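Local atomic coordinates of transcription regulator AmtR (Mycobacterium smegmatis, PDB entry 5E57), a protein that probably binds DNA as a TetR-family transcriptional regulator, with a role linked to nitrogen and urea metabolism. Residues 54-59 against 115-120; 65-70 against 90-95; 83-88 against 133-138; 95-100 against 157-162; 126-131 against 151-156. One frame throughout, in Å; residues are numbered along the deposited sequence.

Overall arrangement
Contact 1 lies about 16 Å from the centre of the chain and ties helix 52-61, just after the predicted helix-turn-helix, to the start of helix 118-142 through salt bridges on a partly exposed side. The other four belong to the all-helical body. Contacts 2, 3 and 4 all use helix 82-98, packing it in turn on helices 65-75, 118-142 and 151-165. Contacts 3, 4 and 5 are buried: contact 3 is mostly leucine packing with one arginine laid against it, contact 5 is aromatic with two arginines, and contacts 4 and 5 both reach the second subunit. Contact 2 has an exposed polar flank. Asp92 of contact 2 and Tyr131 of contact 5 are joined by a probable hydrogen bond.

Contact 1. Residues 54-59 against 115-120; sequences DILDAL and DRFAPF
Asp57 and Phe120 mark the closest backbone approach, with 7.3 Å between their CA atoms; residues 54-59 are a stretch of helix, while 115-120 run from a short 3-10 turn through Phe117, the N-cap residue, into the first turn of helix 118-142. Arg116 reaches across to two aspartates one helical turn apart. Its NH2 lies 2.9 Å from Asp54 OD1, a salt bridge whose hydrogen bond is weak because the N-H is bent to 125°. NH1 of the same guanidinium points almost straight at Asp57 OD2, but at 3.2 Å that bond is weak as well. Both carboxylates meet the guanidinium at its edge, and a water accepting from Arg116 NE at 3.0 Å occupies a further edge position. The chain of Arg116 bends at chi2 (58°), which turns CD out of line with the start of the chain.

Beside the charges, Leu56 CD2 rests 3.6 Å from Phe117 CZ, the leucine crossing the phenylalanine at about a right angle. Asp57 OD1 sits at the rim of the same ring, near its plane and 3.6 Å from CD1, while Arg116 CG covers part of one ring face. Leu106 and Leu112 add to the apolar surroundings of Leu56. The three charged residues form a salt-bridge network flanked by the Leu56-Phe117 contact, consistent with a link between the predicted DNA-binding region and the helical body of a TetR-family regulator.

Contact 2. Residues 65-70 against 90-95; sequences DEPLEL and IYDASQ
Pro67 and Asp92 bring the backbones within 5.6 Å, CA to CA, where the short helical segments 65-70 and 90-95 run antiparallel at 176° with their axes 9.7 Å apart. The tight part is built on Pro67, Leu70 and Tyr91. Leu70 CD2 sits 3.5 Å from Tyr91 CB and equally near CG, at the root of the aromatic side chain. With CG anti to the backbone N (chi1 179°), the Tyr91 ring starts out toward helix 65-75, and its edge meets the backbone N of Pro67, 3.9 Å from CE2. On the inner side Pro67 CG lies 3.3 Å from Asp92 OD1, the two side chains crossing at about a right angle. The other oxygen, OD2, takes the hydroxyl of Tyr131 on helix 118-142 as its hydrogen-bond partner, and an acetate ion lies close to this aspartate.

The opposite flank is looser and more polar. Glu66 is exposed, its chain extended beyond CG, and its CB lies 3.4 Å from Tyr91 OH as the two side chains cross. The carboxylate comes up to the end of Gln95, whose amide orientation is uncertain, so the polar pairing there remains undecided. Elsewhere on helix 65-75, Asp65 makes a salt bridge to Arg123.

The chemistry is therefore two-sided: carbon packing between the helices, with a buried carboxylate on one flank whose contact with Tyr131 would probably offset some of the cost of burying its charge, and a solvent-side polar cluster on the other.

Contact 3. Residues 83-88 against 133-138; sequences PRLHAL and SLAAAV
Two helices of the TetR-type body, 82-98 and 118-142, pack against each other at Leu85 and Leu134, whose CA atoms are 5.8 Å apart. The short segments cross at -140° with an axis separation of 9.3 Å. The two leucines slide past each other in opposite directions, and Leu85 CD1 comes to 4.1 Å from Leu134 CB. The second methyl of Leu85, CD2, reaches further across: it lies 3.9 Å from Val138 CG2 and 4.0 Å from Ala135 CB, touching two successive turns of the other helix. Leu134 has CG anti to its carbonyl carbon (chi1 -66°), and from there its branches part: CD1 goes to Leu88 CD2 at 3.9 Å, and CD2 lies over one face of the Arg84 guanidinium, 3.7 Å from NH1.

That guanidinium is held by backbone carbonyls, with NH1 bonded to Leu74 O and NE to Pro80 O, so Leu134 packs against a flat group already fixed in place. Leu75 of helix 65-75 and Leu185 close in on Leu134 and Leu85 respectively. This is a roughly antiparallel, mainly apolar helix pair, of the kind that makes up the hydrophobic core of an all-helical TetR-family regulatory domain.

Contact 4. Residues 95-100 against 157-162; sequences QLCAGR and ESVINS
Leu96 lays its CB against the CG2 methyl of Val159, at 3.4 Å a tighter approach than carbon atoms usually make. The two side chains cross at about a right angle, near the C-terminal end of helix 82-98 where it packs on helix 151-165 in the helical body of this TetR-family protein. The closest CA atoms are those of Cys97 and Val159, 6.7 Å apart. Val159 CG2 takes the crowded position between its backbone N and carbonyl carbon, which brings this methyl against Leu96, and Leu96 CD1 touches it too at 4.0 Å. The same CD1 reaches Ile160 CG1 at 4.5 Å, so one leucine branch spans two neighbouring residues of the opposite helix.

Helix 151-165 is kinked here, since the N atoms of Val159 and Ile160 lack the usual bonds to the preceding turn; Ile160 N instead bonds to Glu157 O at 3.0 Å. Glu157 has its carboxylate turned to other partners, forming a salt bridge with Arg124. The end of helix 82-98 is tied to the same partner helix by Arg163, which donates to Leu96 O and Gly99 O. On another side of helix 151-165, Ser158, Asn161 and Ser162 pack on Arg154 of the second subunit, so the helix that carries this contact also takes part in the subunit interface. Beside the leucine, Cys97 SG lies 4.0 Å from Val159 CB.

Contact 5. Residues 126-131 against 151-156; sequences ELRSAY and LPFRLV
Arg128 CB sits over the centre of the Phe153 ring, 3.8 Å from the centroid and 11° off the normal, a clear CH-pi contact between helices 118-142 and 151-165. Arg128 CG follows at 3.7 Å from Phe153 CD2. Phe153 also meets Tyr131, one turn further along helix 118-142; the two rings approach obliquely, with Tyr131 CD2 3.7 Å from Phe153 CD1 and the ring planes 57° apart.

Apolar contacts continue along Tyr131. Its CE1 is 3.9 Å from Val156 CG2, and CD1 reaches the CB of Pro152. The hydroxyl, which has Val156 alongside, is hydrogen-bonded to Asp92 OD2 on helix 82-98.

The charged part pairs two arginines. NH2 of Arg154 stands over the centre of the Arg128 guanidinium, 3.2 Å from its CZ, while Phe153 CE2 lies 3.5 Å above the plane of the Arg154 guanidinium, offset toward its rim, so that the edge of the phenyl ring meets a guanidinium face. The closeness of two like charges is probably offset by nearby carboxylates. Asp150 takes Arg128 NE and Arg154 NE, one on each oxygen, while Asp166 and Asp165 of the second subunit bind Arg128 NH2 and Arg154 NH2.

The segments, 9.2 Å apart at their axes and inclined at 126°, thus have an inner side and an outer side: Tyr131 meets Leu85 and Leu88 of helix 82-98, Ala130 packs on helix 65-75, and the arginines face the second subunit, where Leu155 meets its own counterpart.

Contact 1. Residues 54-59 against 115-120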
# COMPACT_ATOMS: atom_id res chain seq x y z
N ASP A 54 -1.62 8.92 22.70
CA ASP A 54 -2.26 10.18 22.38
C ASP A 54 -1.50 10.86 21.28
O ASP A 54 -2.09 11.61 20.46
CB ASP A 54 -2.29 11.14 23.57
CG ASP A 54 -3.27 10.69 24.68
OD1 ASP A 54 -4.27 10.01 24.38
OD2 ASP A 54 -3.02 11.03 25.84
N ILE A 55 -0.17 10.67 21.25
CA ILE A 55 0.65 11.35 20.20
C ILE A 55 0.34 10.73 18.82
O ILE A 55 0.09 11.42 17.83
CB ILE A 55 2.17 11.21 20.50
CG1 ILE A 55 2.51 11.92 21.84
CG2 ILE A 55 3.00 11.76 19.37
CD1 ILE A 55 3.91 11.64 22.38
N LEU A 56 0.33 9.40 18.80
CA LEU A 56 0.01 8.63 17.61
C LEU A 56 -1.39 8.92 17.13
O LEU A 56 -1.61 9.04 15.92
CB LEU A 56 0.17 7.11 17.89
CG LEU A 56 -0.09 6.11 16.75
CD1 LEU A 56 0.87 6.35 15.59
CD2 LEU A 56 0.04 4.66 17.20
N ASP A 57 -2.33 9.08 18.06
CA ASP A 57 -3.69 9.45 17.66
C ASP A 57 -3.72 10.77 16.93
O ASP A 57 -4.34 10.85 15.86
CB ASP A 57 -4.64 9.50 18.84
CG ASP A 57 -5.96 8.76 18.55
OD1 ASP A 57 -6.08 8.07 17.48
OD2 ASP A 57 -6.87 8.89 19.40
N ALA A 58 -3.04 11.79 17.45
CA ALA A 58 -3.07 13.06 16.76
C ALA A 58 -2.37 12.96 15.37
O ALA A 58 -2.84 13.48 14.40
CB ALA A 58 -2.45 14.10 17.63
N LEU A 59 -1.25 12.26 15.28
CA LEU A 59 -0.60 12.07 13.99
C LEU A 59 -1.47 11.39 12.97
O LEU A 59 -1.58 11.88 11.86
CB LEU A 59 0.72 11.31 14.13
CG LEU A 59 1.80 12.01 14.93
CD1 LEU A 59 2.91 11.06 15.30
CD2 LEU A 59 2.33 13.22 14.16
N ASP A 115 -8.69 -1.63 20.88
CA ASP A 115 -9.79 -0.72 21.20
C ASP A 115 -9.32 0.70 21.36
O ASP A 115 -10.05 1.64 21.05
CB ASP A 115 -10.51 -1.15 22.49
CG ASP A 115 -11.23 -2.52 22.34
OD1 ASP A 115 -11.35 -3.03 21.21
OD2 ASP A 115 -11.68 -3.07 23.36
N ARG A 116 -8.08 0.89 21.80
CA ARG A 116 -7.55 2.25 21.97
C ARG A 116 -7.67 3.05 20.69
O ARG A 116 -7.88 4.25 20.74
CB ARG A 116 -6.05 2.18 22.36
CG ARG A 116 -5.34 3.53 22.35
CD ARG A 116 -6.08 4.38 23.30
NE ARG A 116 -5.54 5.71 23.39
CZ ARG A 116 -5.70 6.64 22.49
NH1 ARG A 116 -6.32 6.38 21.33
NH2 ARG A 116 -5.20 7.83 22.71
N PHE A 117 -7.46 2.41 19.55
CA PHE A 117 -7.51 3.10 18.20
C PHE A 117 -8.70 2.78 17.31
O PHE A 117 -8.68 3.02 16.08
CB PHE A 117 -6.21 2.79 17.45
CG PHE A 117 -5.01 3.40 18.10
CD1 PHE A 117 -4.75 4.75 17.93
CD2 PHE A 117 -4.20 2.66 18.89
CE1 PHE A 117 -3.64 5.32 18.52
CE2 PHE A 117 -3.08 3.23 19.51
CZ PHE A 117 -2.83 4.57 19.32
N ALA A 118 -9.78 2.30 17.92
CA ALA A 118 -11.06 2.09 17.20
C ALA A 118 -11.55 3.35 16.55
O ALA A 118 -12.07 3.33 15.42
CB ALA A 118 -12.13 1.56 18.12
N PRO A 119 -11.43 4.47 17.25
CA PRO A 119 -12.05 5.63 16.61
C PRO A 119 -11.32 6.03 15.30
O PRO A 119 -11.95 6.35 14.28
CB PRO A 119 -11.93 6.72 17.69
CG PRO A 119 -11.85 5.94 18.99
CD PRO A 119 -11.02 4.74 18.63
N PHE A 120 -10.00 6.08 15.34
CA PHE A 120 -9.25 6.34 14.12
C PHE A 120 -9.62 5.29 13.03
O PHE A 120 -9.93 5.65 11.90
CB PHE A 120 -7.73 6.33 14.37
CG PHE A 120 -6.96 6.31 13.09
CD1 PHE A 120 -6.93 7.45 12.31
CD2 PHE A 120 -6.45 5.10 12.60
CE1 PHE A 120 -6.34 7.42 11.08
CE2 PHE A 120 -5.86 5.06 11.36
CZ PHE A 120 -5.81 6.22 10.60
O HOH W 1 -3.92 6.79 25.64

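Contact 2. Residues 65-70 against 90-95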
# COMPACT_ATOMS: atom_id res chain seq x y z
N ASP A 65 -8.35 13.59 8.51
CA ASP A 65 -9.44 14.54 8.84
C ASP A 65 -9.78 15.45 7.68
O ASP A 65 -10.89 15.62 7.38
CB ASP A 65 -9.09 15.46 10.04
CG ASP A 65 -9.14 14.73 11.37
OD1 ASP A 65 -9.73 13.65 11.46
OD2 ASP A 65 -8.57 15.24 12.32
N GLU A 66 -8.81 16.07 7.06
CA GLU A 66 -9.12 16.96 5.95
C GLU A 66 -9.57 16.24 4.69
O GLU A 66 -10.47 16.69 4.06
CB GLU A 66 -7.94 17.89 5.69
CG GLU A 66 -7.76 18.86 6.84
CD GLU A 66 -6.56 19.78 6.64
OE1 GLU A 66 -5.64 19.49 5.84
OE2 GLU A 66 -6.54 20.79 7.29
N PRO A 67 -8.95 15.11 4.33
CA PRO A 67 -9.53 14.38 3.20
C PRO A 67 -10.98 13.94 3.47
O PRO A 67 -11.81 13.90 2.55
CB PRO A 67 -8.61 13.16 3.06
CG PRO A 67 -7.30 13.63 3.56
CD PRO A 67 -7.60 14.62 4.64
N LEU A 68 -11.29 13.64 4.71
CA LEU A 68 -12.62 13.21 5.04
C LEU A 68 -13.60 14.38 5.01
O LEU A 68 -14.75 14.18 4.61
CB LEU A 68 -12.63 12.47 6.36
CG LEU A 68 -13.84 11.66 6.75
CD1 LEU A 68 -14.34 10.74 5.64
CD2 LEU A 68 -13.45 10.83 7.98
N GLU A 69 -13.18 15.58 5.39
CA GLU A 69 -14.02 16.75 5.24
C GLU A 69 -14.38 16.93 3.79
O GLU A 69 -15.58 17.07 3.45
CB GLU A 69 -13.33 18.00 5.76
CG GLU A 69 -13.12 17.92 7.27
CD GLU A 69 -12.08 18.96 7.73
OE1 GLU A 69 -11.39 19.57 6.88
OE2 GLU A 69 -11.92 19.18 8.92
N LEU A 70 -13.37 16.85 2.91
CA LEU A 70 -13.57 16.93 1.46
C LEU A 70 -14.51 15.85 0.89
O LEU A 70 -15.49 16.15 0.17
CB LEU A 70 -12.24 16.90 0.71
CG LEU A 70 -12.36 16.98 -0.79
CD1 LEU A 70 -13.15 18.23 -1.24
CD2 LEU A 70 -11.00 16.99 -1.49
N ILE A 90 -6.81 13.64 -6.03
CA ILE A 90 -5.68 14.57 -6.11
C ILE A 90 -5.42 15.15 -4.74
O ILE A 90 -4.31 15.13 -4.27
CB ILE A 90 -5.92 15.69 -7.10
CG1 ILE A 90 -6.11 15.11 -8.49
CG2 ILE A 90 -4.81 16.75 -7.05
CD1 ILE A 90 -5.08 14.14 -9.00
N TYR A 91 -6.46 15.59 -4.07
CA TYR A 91 -6.30 16.26 -2.82
C TYR A 91 -5.69 15.36 -1.84
O TYR A 91 -4.77 15.74 -1.09
CB TYR A 91 -7.65 16.76 -2.29
CG TYR A 91 -7.59 17.46 -0.96
CD1 TYR A 91 -7.25 18.83 -0.89
CD2 TYR A 91 -7.84 16.80 0.22
CE1 TYR A 91 -7.19 19.50 0.33
CE2 TYR A 91 -7.84 17.48 1.46
CZ TYR A 91 -7.51 18.84 1.52
OH TYR A 91 -7.47 19.55 2.71
N ASP A 92 -6.21 14.15 -1.79
CA ASP A 92 -5.76 13.23 -0.72
C ASP A 92 -4.33 12.74 -1.03
O ASP A 92 -3.45 12.76 -0.16
CB ASP A 92 -6.74 12.05 -0.65
CG ASP A 92 -6.67 11.28 0.64
OD1 ASP A 92 -5.81 11.59 1.51
OD2 ASP A 92 -7.48 10.30 0.73
N ALA A 93 -4.10 12.25 -2.26
CA ALA A 93 -2.75 11.77 -2.63
C ALA A 93 -1.73 12.91 -2.41
O ALA A 93 -0.60 12.68 -1.86
CB ALA A 93 -2.77 11.32 -4.06
N SER A 94 -2.10 14.12 -2.81
CA SER A 94 -1.20 15.27 -2.50
C SER A 94 -0.87 15.43 -1.04
O SER A 94 0.33 15.60 -0.66
CB SER A 94 -1.77 16.56 -3.00
OG SER A 94 -2.11 16.46 -4.38
N GLN A 95 -1.88 15.39 -0.17
CA GLN A 95 -1.60 15.51 1.28
C GLN A 95 -0.70 14.39 1.85
O GLN A 95 0.19 14.65 2.69
CB GLN A 95 -2.91 15.56 2.06
CG GLN A 95 -3.53 16.95 2.03
CD GLN A 95 -4.30 17.28 3.31
OE1 GLN A 95 -4.67 18.45 3.57
NE2 GLN A 95 -4.54 16.25 4.13

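Contact 3. Residues 83-88 against 133-138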
# COMPACT_ATOMS: atom_id res chain seq x y z
N PRO A 83 -15.59 13.67 -11.88
CA PRO A 83 -14.80 14.81 -11.46
C PRO A 83 -14.71 14.89 -9.95
O PRO A 83 -13.80 15.55 -9.43
CB PRO A 83 -15.57 16.02 -11.99
CG PRO A 83 -16.23 15.51 -13.25
CD PRO A 83 -16.57 14.04 -12.93
N ARG A 84 -15.65 14.25 -9.26
CA ARG A 84 -15.68 14.44 -7.80
C ARG A 84 -14.64 13.53 -7.12
O ARG A 84 -13.83 13.98 -6.28
CB ARG A 84 -17.10 14.24 -7.26
CG ARG A 84 -17.99 15.46 -7.57
CD ARG A 84 -19.31 15.33 -6.84
NE ARG A 84 -20.11 14.33 -7.44
CZ ARG A 84 -20.92 13.46 -6.83
NH1 ARG A 84 -21.01 13.36 -5.53
NH2 ARG A 84 -21.61 12.62 -7.58
N LEU A 85 -14.65 12.29 -7.56
CA LEU A 85 -13.69 11.33 -7.18
C LEU A 85 -12.29 11.78 -7.58
O LEU A 85 -11.41 11.84 -6.74
CB LEU A 85 -13.99 10.03 -7.85
CG LEU A 85 -12.98 8.91 -7.60
CD1 LEU A 85 -12.91 8.63 -6.12
CD2 LEU A 85 -13.43 7.65 -8.34
N HIS A 86 -12.13 12.19 -8.82
CA HIS A 86 -10.87 12.78 -9.24
C HIS A 86 -10.34 13.83 -8.30
O HIS A 86 -9.17 13.78 -7.94
CB HIS A 86 -10.90 13.31 -10.66
CG HIS A 86 -9.52 13.49 -11.23
ND1 HIS A 86 -8.88 14.71 -11.25
CD2 HIS A 86 -8.64 12.60 -11.73
CE1 HIS A 86 -7.67 14.57 -11.76
NE2 HIS A 86 -7.51 13.30 -12.08
N ALA A 87 -11.19 14.76 -7.87
CA ALA A 87 -10.75 15.85 -7.08
C ALA A 87 -10.33 15.28 -5.69
O ALA A 87 -9.35 15.74 -5.12
CB ALA A 87 -11.84 16.88 -6.89
N LEU A 88 -11.09 14.32 -5.16
CA LEU A 88 -10.71 13.77 -3.87
C LEU A 88 -9.32 13.09 -3.97
O LEU A 88 -8.50 13.25 -3.08
CB LEU A 88 -11.76 12.75 -3.41
CG LEU A 88 -11.47 11.96 -2.12
CD1 LEU A 88 -11.23 12.86 -0.94
CD2 LEU A 88 -12.66 11.02 -1.86
N SER A 133 -18.24 4.70 -2.52
CA SER A 133 -19.48 5.28 -3.02
C SER A 133 -19.23 6.10 -4.24
O SER A 133 -19.93 5.90 -5.20
CB SER A 133 -20.18 6.20 -2.00
OG SER A 133 -20.48 5.47 -0.83
N LEU A 134 -18.29 7.06 -4.21
CA LEU A 134 -18.00 7.83 -5.41
C LEU A 134 -17.57 6.93 -6.54
O LEU A 134 -18.08 7.05 -7.66
CB LEU A 134 -16.90 8.87 -5.19
CG LEU A 134 -17.29 9.95 -4.24
CD1 LEU A 134 -16.05 10.69 -3.81
CD2 LEU A 134 -18.31 10.87 -4.90
N ALA A 135 -16.67 6.00 -6.26
CA ALA A 135 -16.20 5.10 -7.31
C ALA A 135 -17.29 4.15 -7.89
O ALA A 135 -17.29 3.83 -9.08
CB ALA A 135 -15.02 4.26 -6.83
N ALA A 136 -18.18 3.69 -7.05
CA ALA A 136 -19.29 2.83 -7.54
C ALA A 136 -20.19 3.66 -8.49
O ALA A 136 -20.72 3.13 -9.47
CB ALA A 136 -20.09 2.28 -6.38
N ALA A 137 -20.31 4.96 -8.25
CA ALA A 137 -21.10 5.81 -9.15
C ALA A 137 -20.32 6.07 -10.48
O ALA A 137 -20.93 6.18 -11.56
CB ALA A 137 -21.50 7.14 -8.44
N VAL A 138 -18.99 6.12 -10.43
CA VAL A 138 -18.24 6.35 -11.67
C VAL A 138 -18.38 5.11 -12.54
O VAL A 138 -18.57 5.18 -13.78
CB VAL A 138 -16.75 6.66 -11.43
CG1 VAL A 138 -16.01 6.73 -12.75
CG2 VAL A 138 -16.58 7.95 -10.62

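Contact 4. Residues 95-100 against 157-162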
# COMPACT_ATOMS: atom_id res chain seq x y z
N GLN A 95 -1.88 15.39 -0.17
CA GLN A 95 -1.60 15.51 1.28
C GLN A 95 -0.70 14.39 1.85
O GLN A 95 0.19 14.65 2.69
CB GLN A 95 -2.91 15.56 2.06
CG GLN A 95 -3.53 16.95 2.03
CD GLN A 95 -4.30 17.28 3.31
OE1 GLN A 95 -4.67 18.45 3.57
NE2 GLN A 95 -4.54 16.25 4.13
N LEU A 96 -0.93 13.15 1.42
CA LEU A 96 -0.05 12.04 1.79
C LEU A 96 1.36 12.22 1.23
O LEU A 96 2.32 11.76 1.84
CB LEU A 96 -0.60 10.69 1.36
CG LEU A 96 -1.92 10.22 1.99
CD1 LEU A 96 -2.38 8.89 1.43
CD2 LEU A 96 -1.81 10.14 3.50
N CYS A 97 1.50 12.85 0.08
CA CYS A 97 2.84 13.14 -0.46
C CYS A 97 3.48 14.32 0.23
O CYS A 97 4.69 14.44 0.20
CB CYS A 97 2.82 13.45 -1.95
SG CYS A 97 2.43 12.01 -2.90
N ALA A 98 2.70 15.18 0.85
CA ALA A 98 3.28 16.45 1.29
C ALA A 98 3.81 16.32 2.68
O ALA A 98 4.48 17.19 3.17
CB ALA A 98 2.27 17.57 1.25
N GLY A 99 3.52 15.25 3.35
CA GLY A 99 4.03 15.16 4.69
C GLY A 99 5.56 15.34 4.76
O GLY A 99 6.29 14.87 3.91
N ARG A 100 6.07 16.02 5.76
CA ARG A 100 7.49 15.90 6.02
C ARG A 100 7.91 14.40 6.28
O ARG A 100 8.96 13.96 5.87
CB ARG A 100 7.84 16.77 7.21
CG ARG A 100 9.28 16.59 7.66
CD ARG A 100 10.26 17.20 6.69
NE ARG A 100 11.65 16.90 7.08
CZ ARG A 100 12.31 15.79 6.78
NH1 ARG A 100 11.72 14.82 6.08
NH2 ARG A 100 13.57 15.64 7.18
N GLU A 157 -3.60 5.35 -1.34
CA GLU A 157 -2.77 4.89 -0.24
C GLU A 157 -1.43 4.33 -0.74
O GLU A 157 -0.46 4.33 0.00
CB GLU A 157 -3.54 3.88 0.68
CG GLU A 157 -4.63 4.66 1.50
CD GLU A 157 -4.96 4.05 2.83
OE1 GLU A 157 -4.72 2.83 2.97
OE2 GLU A 157 -5.52 4.78 3.73
N SER A 158 -1.36 3.94 -2.01
CA SER A 158 -0.08 3.47 -2.53
C SER A 158 1.00 4.51 -2.50
O SER A 158 2.21 4.20 -2.54
CB SER A 158 -0.22 2.86 -3.92
OG SER A 158 -0.19 3.84 -4.90
N VAL A 159 0.65 5.77 -2.37
CA VAL A 159 1.74 6.80 -2.32
C VAL A 159 2.66 6.61 -1.08
O VAL A 159 3.84 7.00 -1.09
CB VAL A 159 1.23 8.24 -2.52
CG1 VAL A 159 0.28 8.33 -3.69
CG2 VAL A 159 0.56 8.80 -1.27
N ILE A 160 2.07 6.03 -0.03
CA ILE A 160 2.77 5.71 1.20
C ILE A 160 3.89 4.69 0.88
O ILE A 160 5.04 4.92 1.26
CB ILE A 160 1.86 5.11 2.26
CG1 ILE A 160 0.81 6.09 2.79
CG2 ILE A 160 2.70 4.61 3.45
CD1 ILE A 160 -0.44 5.34 3.30
N ASN A 161 3.56 3.67 0.14
CA ASN A 161 4.56 2.72 -0.33
C ASN A 161 5.60 3.37 -1.26
O ASN A 161 6.77 3.04 -1.18
CB ASN A 161 3.89 1.57 -1.05
CG ASN A 161 2.83 0.88 -0.19
OD1 ASN A 161 3.04 -0.23 0.31
ND2 ASN A 161 1.69 1.54 -0.01
N SER A 162 5.20 4.29 -2.14
CA SER A 162 6.15 5.01 -3.02
C SER A 162 7.15 5.83 -2.22
O SER A 162 8.35 5.81 -2.51
CB SER A 162 5.44 5.94 -4.01
OG SER A 162 4.57 5.23 -4.87

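Contact 5. Residues 126-131 against 151-156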
# COMPACT_ATOMS: atom_id res chain seq x y z
N GLU A 126 -14.55 5.22 7.14
CA GLU A 126 -15.49 6.19 6.52
C GLU A 126 -14.90 6.88 5.29
O GLU A 126 -15.59 7.18 4.29
CB GLU A 126 -15.81 7.33 7.50
CG GLU A 126 -17.07 7.18 8.31
CD GLU A 126 -17.20 8.27 9.39
OE1 GLU A 126 -17.00 9.48 9.12
OE2 GLU A 126 -17.50 7.90 10.54
N LEU A 127 -13.60 7.14 5.33
CA LEU A 127 -12.96 7.69 4.14
C LEU A 127 -13.02 6.69 3.03
O LEU A 127 -13.40 7.01 1.84
CB LEU A 127 -11.51 8.06 4.43
CG LEU A 127 -10.79 8.74 3.29
CD1 LEU A 127 -11.52 9.97 2.77
CD2 LEU A 127 -9.37 9.08 3.70
N ARG A 128 -12.67 5.46 3.41
CA ARG A 128 -12.71 4.35 2.47
C ARG A 128 -14.10 4.15 1.89
O ARG A 128 -14.26 3.91 0.67
CB ARG A 128 -12.19 3.07 3.12
CG ARG A 128 -12.24 1.83 2.26
CD ARG A 128 -11.86 0.58 3.00
NE ARG A 128 -11.86 -0.61 2.15
CZ ARG A 128 -11.92 -1.87 2.61
NH1 ARG A 128 -11.89 -2.13 3.89
NH2 ARG A 128 -11.86 -2.89 1.79
N SER A 129 -15.10 4.29 2.74
CA SER A 129 -16.47 4.09 2.32
C SER A 129 -16.89 5.24 1.41
O SER A 129 -17.66 5.02 0.43
CB SER A 129 -17.38 3.95 3.57
OG SER A 129 -18.73 4.01 3.19
N ALA A 130 -16.39 6.46 1.66
CA ALA A 130 -16.72 7.54 0.80
C ALA A 130 -16.16 7.31 -0.57
O ALA A 130 -16.80 7.58 -1.57
CB ALA A 130 -16.24 8.85 1.37
N TYR A 131 -14.91 6.88 -0.65
CA TYR A 131 -14.31 6.58 -1.93
C TYR A 131 -15.09 5.56 -2.68
O TYR A 131 -15.31 5.68 -3.88
CB TYR A 131 -12.86 6.05 -1.75
CG TYR A 131 -11.76 7.10 -1.72
CD1 TYR A 131 -11.17 7.54 -2.88
CD2 TYR A 131 -11.22 7.56 -0.52
CE1 TYR A 131 -10.12 8.45 -2.87
CE2 TYR A 131 -10.17 8.46 -0.51
CZ TYR A 131 -9.63 8.91 -1.69
OH TYR A 131 -8.57 9.84 -1.66
N LEU A 151 -10.46 0.17 -5.54
CA LEU A 151 -9.15 0.39 -6.08
C LEU A 151 -8.72 1.85 -6.09
O LEU A 151 -7.55 2.12 -5.85
CB LEU A 151 -8.98 -0.29 -7.42
CG LEU A 151 -9.24 -1.82 -7.35
CD1 LEU A 151 -9.01 -2.38 -8.72
CD2 LEU A 151 -8.36 -2.53 -6.34
N PRO A 152 -9.63 2.81 -6.22
CA PRO A 152 -9.10 4.19 -6.16
C PRO A 152 -8.57 4.55 -4.79
O PRO A 152 -7.51 5.24 -4.68
CB PRO A 152 -10.33 5.04 -6.46
CG PRO A 152 -11.08 4.20 -7.40
CD PRO A 152 -10.98 2.81 -6.80
N PHE A 153 -9.23 4.01 -3.76
CA PHE A 153 -8.68 4.18 -2.38
C PHE A 153 -7.32 3.55 -2.26
O PHE A 153 -6.40 4.15 -1.72
CB PHE A 153 -9.65 3.59 -1.35
CG PHE A 153 -9.16 3.61 0.06
CD1 PHE A 153 -9.10 4.76 0.76
CD2 PHE A 153 -8.90 2.41 0.74
CE1 PHE A 153 -8.71 4.76 2.11
CE2 PHE A 153 -8.50 2.40 2.05
CZ PHE A 153 -8.41 3.58 2.74
N ARG A 154 -7.19 2.36 -2.74
CA ARG A 154 -5.91 1.65 -2.63
C ARG A 154 -4.80 2.35 -3.43
O ARG A 154 -3.68 2.44 -2.94
CB ARG A 154 -6.07 0.23 -3.09
CG ARG A 154 -7.09 -0.59 -2.32
CD ARG A 154 -6.70 -0.69 -0.87
NE ARG A 154 -7.76 -1.24 -0.04
CZ ARG A 154 -7.77 -1.23 1.30
NH1 ARG A 154 -6.81 -0.68 1.98
NH2 ARG A 154 -8.79 -1.72 1.96
N LEU A 155 -5.12 2.90 -4.59
CA LEU A 155 -4.17 3.70 -5.39
C LEU A 155 -3.72 4.94 -4.69
O LEU A 155 -2.52 5.25 -4.67
CB LEU A 155 -4.73 4.07 -6.77
CG LEU A 155 -4.70 2.88 -7.71
CD1 LEU A 155 -5.67 3.05 -8.85
CD2 LEU A 155 -3.29 2.70 -8.22
N VAL A 156 -4.62 5.58 -3.97
CA VAL A 156 -4.21 6.76 -3.19
C VAL A 156 -3.27 6.43 -2.06
O VAL A 156 -2.22 7.13 -1.84
CB VAL A 156 -5.44 7.49 -2.60
CG1 VAL A 156 -5.05 8.51 -1.57
CG2 VAL A 156 -6.28 8.07 -3.71